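Local structure of B-type Cna protein (Enterococcus faecium, 6FWY) at residues A[157-162]-A[185-190]. The protein is an LPXTG-anchored surface protein of undetermined function whose thioester domain probably lets the bacterium attach covalently to host molecules. Sequence-based numbering, arbitrary orientation.
Sequences TEFSIT and GNAKLT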
ATOM      1  N   THR A 157      -4.104   1.104   6.680  1.00 41.08           N
ATOM      2  CA  THR A 157      -3.641   0.379   7.853  1.00 40.36           C
ATOM      3  C   THR A 157      -4.752   0.448   8.894  1.00 40.06           C
ATOM      4  O   THR A 157      -5.161   1.531   9.289  1.00 40.17           O
ATOM      5  CB  THR A 157      -2.328   0.992   8.400  1.00 39.45           C
ATOM      6  OG1 THR A 157      -1.281   0.765   7.453  1.00 40.53           O
ATOM      7  CG2 THR A 157      -1.914   0.356   9.740  1.00 39.03           C
ATOM      8  N   GLU A 158      -5.260  -0.714   9.288  1.00 40.85           N
ATOM      9  CA  GLU A 158      -6.172  -0.835  10.418  1.00 41.24           C
ATOM     10  C   GLU A 158      -5.313  -1.034  11.664  1.00 40.14           C
ATOM     11  O   GLU A 158      -4.364  -1.833  11.646  1.00 40.78           O
ATOM     12  CB  GLU A 158      -7.102  -2.044  10.260  1.00 43.48           C
ATOM     13  CG  GLU A 158      -7.980  -2.060   9.013  1.00 45.93           C
ATOM     14  CD  GLU A 158      -8.670  -3.413   8.787  1.00 49.53           C
ATOM     15  OE1 GLU A 158      -8.358  -4.393   9.524  1.00 49.36           O
ATOM     16  OE2 GLU A 158      -9.554  -3.522   7.878  1.00 52.34           O
ATOM     17  N   PHE A 159      -5.638  -0.319  12.737  1.00 39.42           N
ATOM     18  CA  PHE A 159      -4.998  -0.529  14.034  1.00 37.90           C
ATOM     19  C   PHE A 159      -5.956  -0.209  15.172  1.00 37.85           C
ATOM     20  O   PHE A 159      -6.595   0.845  15.184  1.00 37.65           O
ATOM     21  CB  PHE A 159      -3.719   0.300  14.147  1.00 37.24           C
ATOM     22  CG  PHE A 159      -3.075   0.243  15.500  1.00 36.88           C
ATOM     23  CD1 PHE A 159      -2.814  -0.981  16.124  1.00 36.99           C
ATOM     24  CD2 PHE A 159      -2.716   1.407  16.147  1.00 37.09           C
ATOM     25  CE1 PHE A 159      -2.214  -1.038  17.375  1.00 36.67           C
ATOM     26  CE2 PHE A 159      -2.129   1.365  17.398  1.00 37.39           C
ATOM     27  CZ  PHE A 159      -1.863   0.136  18.016  1.00 36.76           C
ATOM     28  N   SER A 160      -6.041  -1.126  16.134  1.00 37.40           N
ATOM     29  CA  SER A 160      -6.877  -0.926  17.303  1.00 37.61           C
ATOM     30  C   SER A 160      -6.287  -1.576  18.557  1.00 37.31           C
ATOM     31  O   SER A 160      -5.612  -2.608  18.489  1.00 36.70           O
ATOM     32  CB  SER A 160      -8.271  -1.488  17.045  1.00 39.27           C
ATOM     33  OG  SER A 160      -8.213  -2.885  16.856  1.00 39.41           O
ATOM     34  N   ILE A 161      -6.551  -0.923  19.690  1.00 37.48           N
ATOM     35  CA  ILE A 161      -6.334  -1.481  21.010  1.00 36.83           C
ATOM     36  C   ILE A 161      -7.690  -1.479  21.689  1.00 37.97           C
ATOM     37  O   ILE A 161      -8.314  -0.444  21.793  1.00 38.66           O
ATOM     38  CB  ILE A 161      -5.310  -0.644  21.807  1.00 36.26           C
ATOM     39  CG1 ILE A 161      -3.950  -0.685  21.105  1.00 35.58           C
ATOM     40  CG2 ILE A 161      -5.221  -1.134  23.254  1.00 36.41           C
ATOM     41  CD1 ILE A 161      -2.888   0.185  21.695  1.00 35.89           C
ATOM     42  N   THR A 162      -8.128  -2.643  22.156  1.00 38.95           N
ATOM     43  CA  THR A 162      -9.457  -2.820  22.740  1.00 40.95           C
ATOM     44  C   THR A 162      -9.365  -3.549  24.086  1.00 41.27           C
ATOM     45  O   THR A 162      -8.731  -4.595  24.181  1.00 41.15           O
ATOM     46  CB  THR A 162     -10.359  -3.618  21.770  1.00 43.26           C
ATOM     47  OG1 THR A 162     -10.216  -3.075  20.451  1.00 43.38           O
ATOM     48  CG2 THR A 162     -11.836  -3.554  22.181  1.00 46.21           C
ATOM     49  N   GLY A 185       4.207  -5.454  12.355  1.00 40.86           N
ATOM     50  CA  GLY A 185       4.992  -4.451  13.063  1.00 40.00           C
ATOM     51  C   GLY A 185       4.762  -4.544  14.565  1.00 40.03           C
ATOM     52  O   GLY A 185       4.585  -5.633  15.094  1.00 41.50           O
ATOM     53  N   ASN A 186       4.775  -3.400  15.247  1.00 38.97           N
ATOM     54  CA  ASN A 186       4.510  -3.323  16.698  1.00 39.38           C
ATOM     55  C   ASN A 186       3.908  -1.969  17.029  1.00 38.07           C
ATOM     56  O   ASN A 186       3.750  -1.133  16.139  1.00 37.80           O
ATOM     57  CB  ASN A 186       5.796  -3.585  17.533  1.00 40.14           C
ATOM     58  CG  ASN A 186       6.911  -2.611  17.232  1.00 40.39           C
ATOM     59  OD1 ASN A 186       6.694  -1.428  16.976  1.00 40.79           O
ATOM     60  ND2 ASN A 186       8.123  -3.100  17.284  1.00 42.14           N
ATOM     61  N   ALA A 187       3.569  -1.763  18.293  1.00 37.50           N
ATOM     62  CA  ALA A 187       3.043  -0.486  18.760  1.00 36.94           C
ATOM     63  C   ALA A 187       3.749  -0.015  20.028  1.00 37.53           C
ATOM     64  O   ALA A 187       4.206  -0.817  20.839  1.00 37.28           O
ATOM     65  CB  ALA A 187       1.543  -0.591  19.005  1.00 36.83           C
ATOM     66  N   LYS A 188       3.816   1.303  20.152  1.00 37.58           N
ATOM     67  CA  LYS A 188       4.396   1.996  21.293  0.50 37.71           C
ATOM     68  C   LYS A 188       3.267   2.635  22.086  1.00 37.38           C
ATOM     69  O   LYS A 188       2.429   3.343  21.522  1.00 36.68           O
ATOM     70  CB  LYS A 188       5.362   3.087  20.809  0.50 38.27           C
ATOM     71  CG  LYS A 188       5.858   4.044  21.894  0.50 39.40           C
ATOM     72  CD  LYS A 188       7.208   4.662  21.590  0.50 40.42           C
ATOM     73  CE  LYS A 188       7.902   5.037  22.883  0.50 41.33           C
ATOM     74  NZ  LYS A 188       8.491   6.394  22.760  0.50 42.42           N
ATOM     75  N   LEU A 189       3.247   2.396  23.396  1.00 37.70           N
ATOM     76  CA  LEU A 189       2.259   3.026  24.266  1.00 37.97           C
ATOM     77  C   LEU A 189       2.720   4.406  24.717  1.00 38.71           C
ATOM     78  O   LEU A 189       3.878   4.575  25.078  1.00 39.90           O
ATOM     79  CB  LEU A 189       1.987   2.126  25.478  1.00 38.18           C
ATOM     80  CG  LEU A 189       1.546   0.693  25.161  1.00 38.32           C
ATOM     81  CD1 LEU A 189       1.171  -0.014  26.443  1.00 38.79           C
ATOM     82  CD2 LEU A 189       0.341   0.679  24.198  1.00 38.52           C
ATOM     83  N   THR A 190       1.820   5.384  24.666  1.00 38.73           N
ATOM     84  CA  THR A 190       2.051   6.715  25.218  1.00 40.07           C
ATOM     85  C   THR A 190       0.976   6.975  26.255  1.00 40.29           C
ATOM     86  O   THR A 190      -0.219   6.882  25.969  1.00 40.56           O
ATOM     87  CB  THR A 190       1.985   7.818  24.137  1.00 41.10           C
ATOM     88  OG1 THR A 190       3.086   7.659  23.245  1.00 41.94           O
ATOM     89  CG2 THR A 190       2.100   9.221  24.734  1.00 42.32           C
TER
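Phe159 and Ala187 make the closer of two apolar contacts joining the facing sheets of a beta sandwich. Phe159 has CG anti to its own backbone N (chi1 174°), a setting that carries the ring across the gap until CZ lies 3.6 Å from Ala187 CB. CE1 follows at 4.1 Å, and the methyl meets this end of the ring obliquely. The sizes are complementary: with the CA atoms of Phe159 and Ala187 9.3 Å apart, a long, flat aromatic covers about half the distance, and a single methyl is enough to meet it. Leu216 touches both residues, while Ala239 and Ser270 also pack against the phenyl group.

Two residues further along each strand, branched aliphatic chains share the span more evenly. Ile161 sends its CG1 arm, extended at chi2 175°, toward the other sheet, and its terminal CD1 reaches Leu189 CD2 at 4.1 Å. Although the CB of Leu189 does not point straight at its partner, the fork at CG brings CD2 round to the isoleucine. The strand spacing of two explains the pattern, since alternate side chains turn inward; Lys188, between Ala187 and Leu189, and Asn186, just before them, start out away from the contact.

No hydrogen bond passes between 157-162 and 185-190. Their backbones pair within their own sheets instead, Ser160 and Thr162 with strand 172-181, Ala187 with Val214 and Lys188 with Thr238. Between these segments the attraction is therefore hydrophobic and van der Waals, modest at 108 Å² and dependent on shape; Thr157 alongside adds polar links to Glu266 and Lys268.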